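Local structure of RNA 2'-o-ribose methyltransferase (Thermus thermophilus, 1IPA) at residues R27-E32 and A43-E48; A34-R39 and N161-V166; P59-V64 and N92-I97; G128-V133 and P156-N161; E143-A148 and F167-L172. The protein probably transfers methyl groups to the 2'-O of ribose in RNA, as a knotted enzyme of the TrmH (SpoU) methyltransferase family. All blocks are in the same frame, centred on the assembly; numbering follows the deposited sequence.

Interactions 1 and 3 lie in the N-terminal substrate-binding domain, centres about 15 Å apart, and meet on one mixed sheet through strands 28-32, 47-53 and 96-101. Interactions 4 and 5 belong to the C-terminal SpoU domain, centres about 13 Å apart, where helices 127-140 and 156-161 pack and strands 144-148 and 171-174 pair. Interaction 2 bridges the two domains, joining helix 34-42 to the loop that follows helix 156-161; it shares N161 with interaction 4. Along the chain 1, 3 and 4 come in series, while 2 spans both domains and crosses 1 and 5. F167, of interaction 5, also touches I45 and F29 of interaction 1, so it adds a second link between the domains.

Interaction 1 (R27-E32 and A43-E48); sequences RRFLIE and AGIELE
R28 lays the side of its guanidinium across the carboxylate of E48, gripping it with two nitrogens, one to each oxygen. NE gives its hydrogen to E48 OE1 at 2.5 Å, and NH2 of R28 reaches E48 OE2 at 2.7 Å along a more bent path (137° at the hydrogen). The two flat groups are turned 56° from each other: OE1 lies close to the guanidinium plane, yet both nitrogens come from above the carboxylate plane. R28 runs extended from CG to NE, and the two side chains cross at about a right angle. An alanine here would remove both bonds to E48 and would probably loosen this edge of the contact.

Further along strand 28-32 the contact turns apolar. F29 holds its ring in the crowded position between backbone N and carbonyl carbon (chi1 64°), and its CZ meets I45 CD1 at 4.1 Å, the methyl lying at the ring edge. I31 CD1 lies 4.4 Å from L47 CD1. A100 of strand 96-101, which separates the two strands in the sheet of the substrate-binding domain, touches F29, I31, I45 and L47. R101 brings a like charge close to R28, so the carboxylate of E48 probably helps to offset two neighbouring positive groups at the border of an apolar core.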
# COMPACT_ATOMS: atom_id res chain seq x y z
N ARG A 27 -16.77 8.85 5.78
CA ARG A 27 -15.42 9.33 6.03
C ARG A 27 -14.78 8.68 7.24
O ARG A 27 -14.12 9.34 8.05
CB ARG A 27 -15.41 10.84 6.18
CG ARG A 27 -15.72 11.56 4.89
CD ARG A 27 -15.78 13.05 5.07
NE ARG A 27 -16.28 13.70 3.87
CZ ARG A 27 -16.47 15.01 3.74
NH1 ARG A 27 -16.19 15.83 4.75
NH2 ARG A 27 -16.92 15.50 2.60
N ARG A 28 -14.96 7.37 7.37
CA ARG A 28 -14.38 6.63 8.48
C ARG A 28 -13.90 5.25 8.03
O ARG A 28 -14.39 4.71 7.03
CB ARG A 28 -15.39 6.52 9.61
CG ARG A 28 -15.52 7.83 10.37
CD ARG A 28 -16.65 7.82 11.36
NE ARG A 28 -16.62 9.02 12.20
CZ ARG A 28 -16.79 10.25 11.75
NH1 ARG A 28 -17.02 10.47 10.46
NH2 ARG A 28 -16.73 11.28 12.59
N PHE A 29 -12.93 4.70 8.75
CA PHE A 29 -12.40 3.39 8.41
C PHE A 29 -11.77 2.73 9.63
O PHE A 29 -11.40 3.41 10.59
CB PHE A 29 -11.38 3.48 7.25
CG PHE A 29 -10.15 4.29 7.58
CD1 PHE A 29 -8.93 3.65 7.79
CD2 PHE A 29 -10.20 5.68 7.64
CE1 PHE A 29 -7.77 4.38 8.07
CE2 PHE A 29 -9.04 6.42 7.93
CZ PHE A 29 -7.83 5.76 8.14
N LEU A 30 -11.67 1.41 9.57
CA LEU A 30 -11.12 0.63 10.66
C LEU A 30 -9.64 0.39 10.48
O LEU A 30 -9.15 0.25 9.35
CB LEU A 30 -11.85 -0.70 10.76
CG LEU A 30 -13.37 -0.63 10.92
CD1 LEU A 30 -13.99 -1.98 10.58
CD2 LEU A 30 -13.72 -0.20 12.33
N ILE A 31 -8.92 0.35 11.59
CA ILE A 31 -7.50 0.10 11.55
C ILE A 31 -7.18 -1.04 12.52
O ILE A 31 -7.12 -0.83 13.73
CB ILE A 31 -6.71 1.35 11.93
CG1 ILE A 31 -7.12 2.52 11.01
CG2 ILE A 31 -5.22 1.07 11.83
CD1 ILE A 31 -6.40 3.85 11.31
N GLU A 32 -6.98 -2.23 11.97
CA GLU A 32 -6.66 -3.43 12.75
C GLU A 32 -5.14 -3.61 12.96
O GLU A 32 -4.37 -3.58 12.00
CB GLU A 32 -7.24 -4.67 12.05
CG GLU A 32 -6.77 -6.01 12.57
CD GLU A 32 -7.64 -7.18 12.07
OE1 GLU A 32 -8.06 -7.18 10.89
OE2 GLU A 32 -7.90 -8.11 12.87
N ALA A 43 1.05 9.52 11.39
CA ALA A 43 0.76 10.22 10.14
C ALA A 43 -0.26 11.35 10.30
O ALA A 43 -0.57 12.04 9.33
CB ALA A 43 0.28 9.23 9.08
N GLY A 44 -0.78 11.52 11.50
CA GLY A 44 -1.74 12.57 11.74
C GLY A 44 -3.20 12.16 11.66
O GLY A 44 -4.10 13.01 11.76
N ILE A 45 -3.45 10.87 11.47
CA ILE A 45 -4.82 10.37 11.39
C ILE A 45 -5.50 10.42 12.75
O ILE A 45 -4.97 9.91 13.74
CB ILE A 45 -4.83 8.92 10.85
CG1 ILE A 45 -4.39 8.92 9.39
CG2 ILE A 45 -6.20 8.30 10.98
CD1 ILE A 45 -4.22 7.56 8.81
N GLU A 46 -6.68 11.02 12.80
CA GLU A 46 -7.43 11.13 14.05
C GLU A 46 -8.25 9.88 14.29
O GLU A 46 -8.88 9.33 13.37
CB GLU A 46 -8.36 12.34 14.02
CG GLU A 46 -7.74 13.60 13.42
CD GLU A 46 -8.66 14.81 13.52
OE1 GLU A 46 -8.80 15.36 14.63
OE2 GLU A 46 -9.25 15.20 12.49
N LEU A 47 -8.24 9.42 15.54
CA LEU A 47 -8.99 8.24 15.94
C LEU A 47 -10.21 8.68 16.74
O LEU A 47 -10.19 9.72 17.38
CB LEU A 47 -8.10 7.35 16.82
CG LEU A 47 -7.32 6.19 16.18
CD1 LEU A 47 -6.94 6.49 14.73
CD2 LEU A 47 -6.10 5.90 17.04
N GLU A 48 -11.29 7.90 16.68
CA GLU A 48 -12.49 8.26 17.44
C GLU A 48 -12.74 7.25 18.55
O GLU A 48 -13.21 7.61 19.63
CB GLU A 48 -13.70 8.36 16.53
CG GLU A 48 -13.54 9.42 15.47
CD GLU A 48 -14.85 9.83 14.85
OE1 GLU A 48 -15.65 8.92 14.52
OE2 GLU A 48 -15.08 11.05 14.69

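Interaction 2 (A34-R39 and N161-V166); sequences AREIER and NSTGVV
N161 ends helix 156-161 of the methyltransferase domain. The carbonyl O of S162 collects two donors: V165 N, which closes the type I' turn S162-V165, and the hydroxyl of T163, whose OG1 lies only 2.5 Å from S162 O and above the carbonyl plane.

At T163 the backbone leaves the helix with positive phi, in a Schellman motif, and here helix 34-42 of the substrate-binding domain arrives. E36 bends at chi2 (64°), bringing OE2 3.6 Å from T163 CA and its CG against the start of G164. From one turn on, R39 extends straight from CG to NE and reaches the oxygen end of the T163 carbonyl; R39 NE is 3.1 Å from T163 O, but the angle is too poor for a hydrogen bond. An alanine in place of E36 would lose the CG and OE2 packing on the T163-G164 backbone, and would probably loosen the junction between the domains.

By backbone, G164 comes nearest the helix, its CA 4.5 Å from the CA of E36 and 3.9 Å from R39 CD. A side chain there would run into R39 CD, and at these backbone angles a CB would also be jammed against the carbonyl O of T163, which by itself calls for glycine. V165 turns its CB away and begins a short 3-10 segment that V166 continues.

Beyond the turn, the R39 guanidinium lies against that of R35, while R35 NE forms a salt bridge to E38 OE1. The junction therefore probably relies on E36 and R39 lying against the T163-G164 backbone, with E38 likely to offset some of the positive charge.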
# COMPACT_ATOMS: atom_id res chain seq x y z
N ALA A 34 -1.93 -3.13 16.28
CA ALA A 34 -1.24 -2.12 17.07
C ALA A 34 -0.22 -1.31 16.28
O ALA A 34 -0.07 -0.10 16.50
CB ALA A 34 -0.57 -2.78 18.26
N ARG A 35 0.50 -1.96 15.37
CA ARG A 35 1.49 -1.22 14.60
C ARG A 35 0.81 -0.34 13.55
O ARG A 35 1.18 0.83 13.38
CB ARG A 35 2.50 -2.15 13.92
CG ARG A 35 3.75 -1.40 13.45
CD ARG A 35 4.43 -0.75 14.65
NE ARG A 35 5.06 0.53 14.34
CZ ARG A 35 6.30 0.68 13.89
NH1 ARG A 35 7.08 -0.37 13.67
NH2 ARG A 35 6.77 1.91 13.67
N GLU A 36 -0.18 -0.89 12.85
CA GLU A 36 -0.90 -0.11 11.85
C GLU A 36 -1.52 1.11 12.52
O GLU A 36 -1.43 2.22 12.02
CB GLU A 36 -2.01 -0.95 11.20
CG GLU A 36 -1.52 -2.08 10.31
CD GLU A 36 -0.75 -3.14 11.09
OE1 GLU A 36 -1.00 -3.30 12.30
OE2 GLU A 36 0.10 -3.82 10.48
N ILE A 37 -2.16 0.90 13.68
CA ILE A 37 -2.77 2.00 14.41
C ILE A 37 -1.73 3.05 14.78
O ILE A 37 -1.97 4.26 14.66
CB ILE A 37 -3.47 1.49 15.69
CG1 ILE A 37 -4.73 0.70 15.32
CG2 ILE A 37 -3.79 2.65 16.61
CD1 ILE A 37 -5.35 -0.06 16.47
N GLU A 38 -0.55 2.61 15.21
CA GLU A 38 0.50 3.55 15.59
C GLU A 38 0.97 4.38 14.41
O GLU A 38 1.08 5.60 14.52
CB GLU A 38 1.68 2.82 16.20
CG GLU A 38 2.70 3.77 16.78
CD GLU A 38 3.88 3.04 17.35
OE1 GLU A 38 4.54 2.32 16.57
OE2 GLU A 38 4.16 3.20 18.56
N ARG A 39 1.27 3.73 13.30
CA ARG A 39 1.73 4.44 12.11
C ARG A 39 0.68 5.46 11.68
O ARG A 39 1.01 6.53 11.17
CB ARG A 39 1.99 3.47 10.96
CG ARG A 39 3.11 2.49 11.23
CD ARG A 39 3.11 1.36 10.21
NE ARG A 39 4.11 0.33 10.50
CZ ARG A 39 5.42 0.51 10.37
NH1 ARG A 39 5.88 1.68 9.94
NH2 ARG A 39 6.26 -0.47 10.67
N ASN A 161 -1.80 -5.52 4.24
CA ASN A 161 -0.68 -5.94 3.39
C ASN A 161 0.44 -4.93 3.25
O ASN A 161 1.54 -5.29 2.85
CB ASN A 161 -1.19 -6.37 2.01
CG ASN A 161 -1.89 -7.71 2.05
OD1 ASN A 161 -2.51 -8.06 3.05
ND2 ASN A 161 -1.79 -8.47 0.97
N SER A 162 0.16 -3.67 3.57
CA SER A 162 1.19 -2.64 3.50
C SER A 162 1.75 -2.43 4.90
O SER A 162 2.65 -1.62 5.09
CB SER A 162 0.60 -1.31 3.03
OG SER A 162 -0.13 -0.68 4.07
N THR A 163 1.20 -3.16 5.86
CA THR A 163 1.57 -3.02 7.26
C THR A 163 1.48 -1.56 7.72
O THR A 163 2.28 -1.10 8.51
CB THR A 163 2.99 -3.58 7.56
OG1 THR A 163 3.96 -2.94 6.72
CG2 THR A 163 3.03 -5.08 7.31
N GLY A 164 0.49 -0.83 7.20
CA GLY A 164 0.30 0.56 7.59
C GLY A 164 1.08 1.61 6.84
O GLY A 164 0.88 2.82 7.03
N VAL A 165 1.99 1.17 5.97
CA VAL A 165 2.82 2.06 5.17
C VAL A 165 2.01 2.99 4.27
O VAL A 165 2.50 4.05 3.87
CB VAL A 165 3.84 1.23 4.34
CG1 VAL A 165 4.29 1.98 3.12
CG2 VAL A 165 5.05 0.89 5.22
N VAL A 166 0.76 2.61 3.96
CA VAL A 166 -0.10 3.43 3.10
C VAL A 166 -0.39 4.82 3.68
O VAL A 166 -0.71 5.74 2.93
CB VAL A 166 -1.47 2.78 2.84
CG1 VAL A 166 -1.33 1.69 1.84
CG2 VAL A 166 -2.07 2.24 4.14

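Interaction 3 (P59-V64 and N92-I97)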
# COMPACT_ATOMS: atom_id res chain seq x y z
N PRO A 59 2.00 -7.21 24.64
CA PRO A 59 2.86 -6.08 25.01
C PRO A 59 2.80 -4.88 24.07
O PRO A 59 2.59 -3.75 24.50
CB PRO A 59 4.25 -6.71 25.04
CG PRO A 59 3.96 -8.10 25.51
CD PRO A 59 2.75 -8.47 24.69
N GLU A 60 2.99 -5.14 22.77
CA GLU A 60 2.96 -4.08 21.78
C GLU A 60 1.59 -3.40 21.76
O GLU A 60 1.51 -2.17 21.79
CB GLU A 60 3.28 -4.64 20.39
CG GLU A 60 3.10 -3.63 19.27
CD GLU A 60 3.76 -4.06 17.97
OE1 GLU A 60 3.78 -5.28 17.69
OE2 GLU A 60 4.23 -3.18 17.23
N GLU A 61 0.53 -4.19 21.73
CA GLU A 61 -0.81 -3.64 21.73
C GLU A 61 -1.05 -2.84 23.01
O GLU A 61 -1.84 -1.90 23.02
CB GLU A 61 -1.84 -4.76 21.63
CG GLU A 61 -2.01 -5.30 20.23
CD GLU A 61 -2.77 -6.60 20.20
OE1 GLU A 61 -3.17 -7.03 19.10
OE2 GLU A 61 -2.97 -7.20 21.27
N GLN A 62 -0.35 -3.21 24.07
CA GLN A 62 -0.48 -2.53 25.35
C GLN A 62 0.18 -1.15 25.34
O GLN A 62 -0.38 -0.19 25.89
CB GLN A 62 0.14 -3.40 26.46
CG GLN A 62 -0.34 -3.04 27.86
CD GLN A 62 -1.83 -3.30 28.06
OE1 GLN A 62 -2.32 -4.42 27.87
NE2 GLN A 62 -2.57 -2.25 28.44
N GLN A 63 1.35 -1.03 24.73
CA GLN A 63 2.02 0.26 24.68
C GLN A 63 1.33 1.20 23.70
O GLN A 63 1.40 2.42 23.86
CB GLN A 63 3.51 0.11 24.34
CG GLN A 63 3.86 -0.51 22.99
CD GLN A 63 3.94 0.51 21.86
OE1 GLN A 63 4.28 1.67 22.07
NE2 GLN A 63 3.65 0.06 20.65
N VAL A 64 0.67 0.65 22.68
CA VAL A 64 -0.05 1.49 21.72
C VAL A 64 -1.31 1.96 22.42
O VAL A 64 -1.71 3.12 22.29
CB VAL A 64 -0.45 0.71 20.45
CG1 VAL A 64 -1.24 1.63 19.52
CG2 VAL A 64 0.78 0.21 19.73
N ASN A 92 -6.53 -14.64 12.15
CA ASN A 92 -6.55 -14.40 13.60
C ASN A 92 -6.49 -12.89 13.81
O ASN A 92 -5.45 -12.26 13.59
CB ASN A 92 -5.36 -15.07 14.28
CG ASN A 92 -5.31 -16.56 14.06
OD1 ASN A 92 -4.88 -17.03 13.00
ND2 ASN A 92 -5.76 -17.32 15.05
N PRO A 93 -7.61 -12.28 14.25
CA PRO A 93 -7.72 -10.84 14.50
C PRO A 93 -6.84 -10.27 15.61
O PRO A 93 -6.49 -10.95 16.57
CB PRO A 93 -9.21 -10.67 14.80
CG PRO A 93 -9.57 -11.96 15.44
CD PRO A 93 -8.88 -12.96 14.54
N ALA A 94 -6.48 -8.99 15.46
CA ALA A 94 -5.67 -8.31 16.45
C ALA A 94 -6.54 -8.11 17.69
O ALA A 94 -7.75 -8.34 17.64
CB ALA A 94 -5.21 -6.97 15.92
N GLY A 95 -5.93 -7.69 18.78
CA GLY A 95 -6.69 -7.48 20.00
C GLY A 95 -7.07 -6.02 20.11
O GLY A 95 -7.81 -5.62 21.01
N LEU A 96 -6.56 -5.23 19.17
CA LEU A 96 -6.82 -3.79 19.15
C LEU A 96 -7.16 -3.32 17.75
O LEU A 96 -6.35 -3.42 16.83
CB LEU A 96 -5.58 -3.05 19.65
CG LEU A 96 -5.73 -1.55 19.89
CD1 LEU A 96 -6.71 -1.31 21.04
CD2 LEU A 96 -4.37 -0.95 20.22
N ILE A 97 -8.39 -2.81 17.60
CA ILE A 97 -8.88 -2.29 16.33
C ILE A 97 -9.42 -0.90 16.60
O ILE A 97 -10.15 -0.70 17.56
CB ILE A 97 -10.05 -3.11 15.77
CG1 ILE A 97 -9.62 -4.55 15.48
CG2 ILE A 97 -10.58 -2.45 14.51
CD1 ILE A 97 -10.73 -5.41 14.89
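This is a helix-on-sheet contact of the eL30-like substrate-binding domain: helix 59-66 rests against the lead-in to strand 96-101, an inner strand of the mixed sheet, between 47-53 and 28-32. The side chain that carries it is E61, a buried glutamate. Its CG stands anti to the carbonyl carbon and beside the backbone N (chi1 -78°), and the chain then runs extended, so the carboxylate is carried straight off the helix toward the loop before the strand. There E61 OE1 accepts the backbone N-H of G95 at 2.9 Å, in a nearly straight bond of 168°. The donor comes in from above the carboxylate plane. The methyl of A94 lies beside the same oxygen, 3.8 Å from CB to E61 OE1.

G95 suits this place because a CB would point at the helix and sit tightly against E61 OE2. The loop has a second acidic anchor next door: A94 N is bonded to E32 OE2, so two carboxylates hold consecutive backbone amides. At the start of the helix, E61 N is itself bonded to N58 OD1.

One turn along, the contact becomes apolar. L96 places CG anti to its backbone N (chi1 -171°) and then turns at chi2, which aims CD2 at the helix backbone; L96 CD2 lies 3.9 Å from E61 O. V64 has CG1 anti to its own N, and the two side chains cross obliquely. A34 of the neighbouring helix 34-42 also touches E61 and V64. The apolar end of the contact is a single methyl pair, V64 CG1 to L96 CD2 at 4.1 Å.

Interaction 4 (G128-V133 and P156-N161)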
# COMPACT_ATOMS: atom_id res chain seq x y z
N GLY A 128 -4.95 -6.31 -1.85
CA GLY A 128 -3.94 -7.07 -1.16
C GLY A 128 -2.60 -6.85 -1.85
O GLY A 128 -1.59 -6.58 -1.20
N ASN A 129 -2.61 -6.98 -3.18
CA ASN A 129 -1.40 -6.78 -3.99
C ASN A 129 -0.91 -5.36 -3.86
O ASN A 129 0.30 -5.12 -3.73
CB ASN A 129 -1.68 -7.08 -5.47
CG ASN A 129 -1.81 -8.56 -5.75
OD1 ASN A 129 -2.02 -8.97 -6.90
ND2 ASN A 129 -1.68 -9.38 -4.71
N LEU A 130 -1.84 -4.41 -3.89
CA LEU A 130 -1.49 -3.00 -3.77
C LEU A 130 -0.72 -2.76 -2.48
O LEU A 130 0.31 -2.09 -2.47
CB LEU A 130 -2.75 -2.12 -3.78
CG LEU A 130 -2.48 -0.66 -3.43
CD1 LEU A 130 -1.52 -0.04 -4.45
CD2 LEU A 130 -3.80 0.11 -3.36
N GLY A 131 -1.23 -3.32 -1.39
CA GLY A 131 -0.59 -3.16 -0.10
C GLY A 131 0.79 -3.79 -0.05
O GLY A 131 1.73 -3.17 0.47
N ALA A 132 0.93 -5.00 -0.57
CA ALA A 132 2.23 -5.68 -0.57
C ALA A 132 3.24 -4.86 -1.37
O ALA A 132 4.39 -4.70 -0.95
CB ALA A 132 2.10 -7.11 -1.15
N VAL A 133 2.81 -4.33 -2.51
CA VAL A 133 3.67 -3.50 -3.36
C VAL A 133 4.13 -2.24 -2.65
O VAL A 133 5.30 -1.86 -2.76
CB VAL A 133 2.95 -3.09 -4.66
CG1 VAL A 133 3.81 -2.10 -5.44
CG2 VAL A 133 2.66 -4.32 -5.51
N PRO A 156 -9.29 -2.24 4.23
CA PRO A 156 -8.64 -3.08 5.23
C PRO A 156 -7.48 -3.91 4.67
O PRO A 156 -6.47 -4.09 5.35
CB PRO A 156 -9.78 -3.94 5.75
CG PRO A 156 -10.94 -3.02 5.68
CD PRO A 156 -10.76 -2.37 4.31
N GLN A 157 -7.61 -4.43 3.45
CA GLN A 157 -6.54 -5.24 2.88
C GLN A 157 -5.32 -4.44 2.45
O GLN A 157 -4.20 -4.92 2.57
CB GLN A 157 -7.03 -6.11 1.70
CG GLN A 157 -8.19 -5.56 0.91
CD GLN A 157 -9.52 -5.66 1.65
OE1 GLN A 157 -9.93 -6.74 2.09
NE2 GLN A 157 -10.21 -4.53 1.79
N VAL A 158 -5.52 -3.22 1.98
CA VAL A 158 -4.39 -2.38 1.58
C VAL A 158 -3.62 -2.02 2.85
O VAL A 158 -2.40 -1.98 2.86
CB VAL A 158 -4.84 -1.08 0.88
CG1 VAL A 158 -3.64 -0.24 0.53
CG2 VAL A 158 -5.64 -1.42 -0.38
N ILE A 159 -4.36 -1.76 3.92
CA ILE A 159 -3.75 -1.41 5.19
C ILE A 159 -2.97 -2.58 5.80
O ILE A 159 -1.84 -2.39 6.27
CB ILE A 159 -4.82 -0.89 6.20
CG1 ILE A 159 -5.26 0.53 5.80
CG2 ILE A 159 -4.26 -0.92 7.62
CD1 ILE A 159 -6.57 1.00 6.48
N ARG A 160 -3.54 -3.78 5.81
CA ARG A 160 -2.82 -4.91 6.39
C ARG A 160 -1.61 -5.33 5.54
O ARG A 160 -0.52 -5.47 6.06
CB ARG A 160 -3.72 -6.14 6.57
CG ARG A 160 -3.01 -7.20 7.43
CD ARG A 160 -3.41 -8.65 7.14
NE ARG A 160 -2.78 -9.54 8.13
CZ ARG A 160 -2.89 -10.87 8.14
NH1 ARG A 160 -3.59 -11.50 7.20
NH2 ARG A 160 -2.29 -11.58 9.09
N ASN A 161 -1.80 -5.52 4.24
CA ASN A 161 -0.68 -5.94 3.39
C ASN A 161 0.44 -4.93 3.25
O ASN A 161 1.54 -5.29 2.85
CB ASN A 161 -1.19 -6.37 2.01
CG ASN A 161 -1.89 -7.71 2.05
OD1 ASN A 161 -2.51 -8.06 3.05
ND2 ASN A 161 -1.79 -8.47 0.97
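Two helices of the SpoU methyltransferase domain pack here at glycine positions, 127-140 against the short 156-161. Their axes approach to 7.0 Å and run in the same general direction, crossing at -29°. G131 makes that closeness possible: its CA lies 4.2 Å from the CA of V158 and 3.7 Å from V158 O, and a CB would collide with both V158 O and N161 CB. G128, one turn earlier, lies against Q157 and N161 in the same groove.

N161 supplies the polar tie. With CG anti to its carbonyl carbon (chi1 -74°), it sends ND2 to G128 O at 2.9 Å, in a bent bond (132°) entering from above the carbonyl plane. G128 O already takes the helical N-H of A132, so it accepts two donors. N161 O also receives a CA-H contact from A132, 3.5 Å from its CA.

Toward the buried side, L130 CD2 meets V158 CG2 at 3.8 Å as the side chains cross obliquely. V158 also touches V166 and P127. This is glycine-mediated close helix packing, set among the helices of a SpoU domain whose parallel sheet and deep trefoil knot mark the class.

Interaction 5 (E143-A148 and F167-L172)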
# COMPACT_ATOMS: atom_id res chain seq x y z
N GLU A 143 10.29 7.12 -3.53
CA GLU A 143 9.74 8.42 -3.18
C GLU A 143 8.24 8.44 -3.44
O GLU A 143 7.48 9.17 -2.81
CB GLU A 143 10.42 9.51 -4.02
CG GLU A 143 10.13 10.92 -3.56
CD GLU A 143 10.84 11.95 -4.39
OE1 GLU A 143 12.08 12.01 -4.34
OE2 GLU A 143 10.15 12.71 -5.11
N ALA A 144 7.79 7.61 -4.38
CA ALA A 144 6.38 7.56 -4.69
C ALA A 144 6.02 6.34 -5.49
O ALA A 144 6.86 5.75 -6.17
CB ALA A 144 5.97 8.82 -5.46
N VAL A 145 4.75 5.96 -5.42
CA VAL A 145 4.24 4.84 -6.18
C VAL A 145 3.12 5.38 -7.03
O VAL A 145 2.12 5.86 -6.50
CB VAL A 145 3.68 3.72 -5.29
CG1 VAL A 145 3.04 2.64 -6.16
CG2 VAL A 145 4.79 3.13 -4.45
N LEU A 146 3.29 5.32 -8.34
CA LEU A 146 2.24 5.81 -9.21
C LEU A 146 1.50 4.61 -9.72
O LEU A 146 2.07 3.76 -10.41
CB LEU A 146 2.84 6.62 -10.36
CG LEU A 146 3.77 7.75 -9.93
CD1 LEU A 146 4.22 8.54 -11.15
CD2 LEU A 146 3.07 8.65 -8.92
N VAL A 147 0.23 4.52 -9.36
CA VAL A 147 -0.62 3.42 -9.78
C VAL A 147 -1.47 3.83 -10.98
O VAL A 147 -2.27 4.77 -10.91
CB VAL A 147 -1.55 2.98 -8.64
CG1 VAL A 147 -2.43 1.83 -9.12
CG2 VAL A 147 -0.71 2.56 -7.43
N ALA A 148 -1.28 3.12 -12.09
CA ALA A 148 -2.05 3.39 -13.29
C ALA A 148 -3.30 2.55 -13.25
O ALA A 148 -3.33 1.45 -13.80
CB ALA A 148 -1.23 3.05 -14.53
N PHE A 167 -0.29 4.94 5.00
CA PHE A 167 -0.56 6.21 5.67
C PHE A 167 0.56 7.24 5.47
O PHE A 167 0.39 8.40 5.82
CB PHE A 167 -0.74 5.97 7.18
CG PHE A 167 -1.84 5.01 7.52
CD1 PHE A 167 -1.62 3.96 8.41
CD2 PHE A 167 -3.10 5.13 6.93
CE1 PHE A 167 -2.62 3.06 8.70
CE2 PHE A 167 -4.11 4.22 7.23
CZ PHE A 167 -3.87 3.19 8.11
N SER A 168 1.68 6.81 4.91
CA SER A 168 2.82 7.71 4.72
C SER A 168 3.50 7.72 3.34
O SER A 168 4.10 8.72 2.96
CB SER A 168 3.86 7.42 5.81
OG SER A 168 4.19 6.03 5.84
N LEU A 169 3.42 6.62 2.60
CA LEU A 169 4.05 6.55 1.28
C LEU A 169 3.22 7.23 0.19
O LEU A 169 2.09 6.82 -0.07
CB LEU A 169 4.29 5.10 0.87
CG LEU A 169 5.05 4.95 -0.46
CD1 LEU A 169 6.39 5.66 -0.36
CD2 LEU A 169 5.25 3.47 -0.78
N ARG A 170 3.77 8.26 -0.44
CA ARG A 170 3.06 8.97 -1.50
C ARG A 170 2.61 7.99 -2.57
O ARG A 170 3.41 7.48 -3.36
CB ARG A 170 3.95 10.05 -2.12
CG ARG A 170 3.22 10.83 -3.19
CD ARG A 170 4.13 11.76 -4.00
NE ARG A 170 4.52 12.96 -3.26
CZ ARG A 170 5.57 13.04 -2.45
NH1 ARG A 170 6.34 11.98 -2.26
NH2 ARG A 170 5.86 14.18 -1.84
N THR A 171 1.31 7.73 -2.61
CA THR A 171 0.73 6.80 -3.55
C THR A 171 -0.35 7.50 -4.36
O THR A 171 -1.36 7.93 -3.81
CB THR A 171 0.10 5.63 -2.80
OG1 THR A 171 1.07 5.08 -1.90
CG2 THR A 171 -0.36 4.55 -3.77
N LEU A 172 -0.13 7.60 -5.67
CA LEU A 172 -1.08 8.27 -6.55
C LEU A 172 -1.62 7.40 -7.68
O LEU A 172 -0.96 6.46 -8.15
CB LEU A 172 -0.44 9.52 -7.17
CG LEU A 172 0.27 10.55 -6.28
CD1 LEU A 172 -0.55 10.82 -5.03
CD2 LEU A 172 1.63 10.02 -5.92
O HOH W 1 6.11 8.87 0.38
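Three backbone hydrogen bonds tie strands 144-148 and 171-174 as parallel neighbours. V145 N donates to R170 O, V145 O accepts L172 N at 3.0 Å, and V147 N reaches L172 O at 2.6 Å. Each donor arrives nearly along the C=O axis. R170 bends at chi3 (-74°) so that NH1 meets E143 O at 3.1 Å, a weak bond with the oxygen in the guanidinium plane. A water accepts from R170 N at 2.6 Å and donates to S168 O. The carboxylate of E143 has partners elsewhere, S113 OG and Y110 OH.

The side chains sort to two faces. V145 and T171 share one: V145 CG2 packs 3.7 Å from L169 CD2, crossing at about a right angle, and L134 and A137 of helix 127-140 cover this side. On the other, L146 and L172 lie side by side, with their CD2 methyls 3.6 Å apart.

Within this chain, strand 171-174 is an edge strand of the parallel sheet, and helix 156-161 makes the beta-alpha-beta crossover to it. The three strand-to-strand bonds engage main-chain groups alone, so pairing should depend little on side-chain identity, while the apolar methyls on both faces probably seal it against the helices.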